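Local structure of group B streptococcal R4 surface protein (Streptococcus agalactiae, 6S5X) at residues A[8-13]-A[63-68]. The protein is a repetitive, cell-wall-anchored surface protein implicated in infection, of which this chain is the most N-terminal Rib domain, with an immunoglobulin-like fold. Sequence-based numbering, arbitrary orientation.
With NA (sodium ion), chain C.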
loop_
_atom_site.group_PDB
_atom_site.type_symbol
_atom_site.label_atom_id
_atom_site.label_comp_id
_atom_site.label_asym_id
_atom_site.label_seq_id
_atom_site.Cartn_x
_atom_site.Cartn_y
_atom_site.Cartn_z
ATOM N N ASP A 8 3.647 -15.808 -3.003
ATOM C CA ASP A 8 2.801 -16.864 -3.547
ATOM C C ASP A 8 1.705 -17.249 -2.569
ATOM O O ASP A 8 0.670 -17.794 -2.968
ATOM C CB ASP A 8 3.631 -18.145 -3.843
ATOM C CG ASP A 8 4.527 -18.050 -5.089
ATOM O OD1 ASP A 8 4.228 -17.190 -5.953
ATOM O OD2 ASP A 8 5.500 -18.881 -5.208
ATOM N N LYS A 9 1.971 -17.097 -1.283
ATOM C CA LYS A 9 1.111 -17.563 -0.211
ATOM C C LYS A 9 0.327 -16.457 0.481
ATOM O O LYS A 9 -0.244 -16.713 1.542
ATOM C CB LYS A 9 1.966 -18.297 0.829
ATOM C CG LYS A 9 2.546 -19.619 0.346
ATOM C CD LYS A 9 3.859 -19.901 1.071
ATOM C CE LYS A 9 4.585 -21.097 0.484
ATOM N NZ LYS A 9 5.812 -21.413 1.273
ATOM N N ASN A 10 0.373 -15.222 -0.015
ATOM C CA ASN A 10 -0.271 -14.097 0.649
ATOM C C ASN A 10 -0.958 -13.250 -0.399
ATOM O O ASN A 10 -0.589 -13.271 -1.572
ATOM C CB ASN A 10 0.738 -13.247 1.436
ATOM C CG ASN A 10 1.182 -13.923 2.705
ATOM O OD1 ASN A 10 0.490 -13.841 3.729
ATOM N ND2 ASN A 10 2.283 -14.676 2.632
ATOM N N ASP A 11 -1.969 -12.495 0.036
ATOM C CA ASP A 11 -2.766 -11.679 -0.876
ATOM C C ASP A 11 -3.121 -10.355 -0.202
ATOM O O ASP A 11 -4.179 -10.211 0.414
ATOM C CB ASP A 11 -4.010 -12.445 -1.336
ATOM C CG ASP A 11 -4.664 -11.822 -2.581
ATOM O OD1 ASP A 11 -3.991 -11.100 -3.354
ATOM O OD2 ASP A 11 -5.865 -12.053 -2.784
ATOM N N PRO A 12 -2.246 -9.374 -0.272
ATOM C CA PRO A 12 -2.580 -8.079 0.338
ATOM C C PRO A 12 -3.741 -7.429 -0.392
ATOM O O PRO A 12 -3.844 -7.503 -1.619
ATOM C CB PRO A 12 -1.301 -7.257 0.188
ATOM C CG PRO A 12 -0.441 -7.986 -0.752
ATOM C CD PRO A 12 -0.901 -9.391 -0.884
ATOM N N ALA A 13 -4.625 -6.797 0.373
ATOM C CA ALA A 13 -5.811 -6.155 -0.171
ATOM C C ALA A 13 -5.678 -4.650 -0.058
ATOM O O ALA A 13 -5.391 -4.133 1.019
ATOM C CB ALA A 13 -7.083 -6.602 0.539
ATOM N N VAL A 63 4.481 -4.212 -1.442
ATOM C CA VAL A 63 4.493 -5.066 -0.262
ATOM C C VAL A 63 5.688 -5.991 -0.414
ATOM O O VAL A 63 5.742 -6.785 -1.360
ATOM C CB VAL A 63 3.192 -5.869 -0.144
ATOM C CG1 VAL A 63 3.197 -6.757 1.106
ATOM C CG2 VAL A 63 1.997 -4.966 -0.164
ATOM N N THR A 64 6.673 -5.864 0.470
ATOM C CA THR A 64 7.914 -6.628 0.367
ATOM C C THR A 64 7.985 -7.617 1.517
ATOM O O THR A 64 8.032 -7.225 2.682
ATOM C CB THR A 64 9.144 -5.722 0.362
ATOM O OG1 THR A 64 9.044 -4.778 -0.715
ATOM C CG2 THR A 64 10.400 -6.583 0.147
ATOM N N TYR A 65 8.001 -8.883 1.191
ATOM C CA TYR A 65 8.026 -9.936 2.192
ATOM C C TYR A 65 9.462 -10.221 2.644
ATOM O O TYR A 65 10.432 -9.877 1.957
ATOM C CB TYR A 65 7.386 -11.211 1.618
ATOM C CG TYR A 65 5.946 -10.998 1.210
ATOM C CD1 TYR A 65 4.942 -10.910 2.168
ATOM C CD2 TYR A 65 5.589 -10.832 -0.122
ATOM C CE1 TYR A 65 3.622 -10.677 1.795
ATOM C CE2 TYR A 65 4.303 -10.613 -0.495
ATOM C CZ TYR A 65 3.305 -10.531 0.464
ATOM O OH TYR A 65 2.005 -10.292 0.062
ATOM N N PRO A 66 9.622 -10.882 3.797
ATOM C CA PRO A 66 10.976 -11.120 4.335
ATOM C C PRO A 66 11.867 -11.952 3.440
ATOM O O PRO A 66 13.096 -11.850 3.555
ATOM C CB PRO A 66 10.707 -11.852 5.667
ATOM C CG PRO A 66 9.359 -11.372 6.083
ATOM C CD PRO A 66 8.576 -11.231 4.772
ATOM N N ASP A 67 11.308 -12.775 2.569
ATOM C CA ASP A 67 12.126 -13.558 1.647
ATOM C C ASP A 67 12.477 -12.808 0.373
ATOM O O ASP A 67 13.161 -13.367 -0.497
ATOM C CB ASP A 67 11.442 -14.893 1.309
ATOM C CG ASP A 67 10.170 -14.758 0.506
ATOM O OD1 ASP A 67 9.790 -13.636 0.123
ATOM O OD2 ASP A 67 9.528 -15.814 0.255
ATOM N N GLY A 68 12.056 -11.555 0.258
ATOM C CA GLY A 68 12.381 -10.740 -0.893
ATOM C C GLY A 68 11.327 -10.709 -1.979
ATOM O O GLY A 68 11.373 -9.807 -2.833
HETATM NA NA NA C . 0.496 -12.600 -3.509
HETATM O O HOH W 1 -1.469 -11.769 -4.428
HETATM O O HOH W 2 1.104 -13.584 -5.539
#
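At the sodium site of the Rib domain, Tyr65, just past the end of strand 55-64, reaches to the loop 8-13, where its phenol meets Asn10 and Pro12. CG of Tyr65 lies anti to its own carbonyl carbon (chi1 -60°), which sends the long ring across to the loop. There the hydroxyl sits against the pyrrolidine, with Tyr65 OH 3.2 Å from CD of Pro12. Asn10 approaches the same end of the ring obliquely, its CB 3.5 Å from Tyr65 OH, and its amide plane is turned 27° from the ring plane. The amide does not bond to the phenol; its ND2 is hydrogen-bonded to the carbonyl of Asp6, which helps set the rotation of the group. Deeper in the domain, Val63 adds an apolar contact, its CG2 branch lying 3.9 Å from Pro12 CG, while Pro12 also touches Asp71 and Val73 of strand 70-80.

The two segments are joined here by van der Waals packing, and a polar link between them runs through the metal site. Asn10 O binds the sodium ion at 2.3 Å; two waters, Ala7 O and Asp71 OD2 are among its other five ligands. Tyr65 OH is hydrogen-bonded to that same Asp71 oxygen, making the tyrosine a second-shell residue that can position the carboxylate. One of the metal-bound waters donates to Asp11 OD1 at 2.8 Å, giving the loop a further, indirect hold on the ion. Beyond Tyr65 the chain reverses in a type I turn, closed by Gly68 N to Tyr65 O at 2.9 Å, and passes into strand 70-80. The loop before strand 17-20 thus packs against the beta hairpin of strands 55-64 and 70-80 in the immunoglobulin-like Rib domain, the sodium ion seen here bridging loop and strand 70-80.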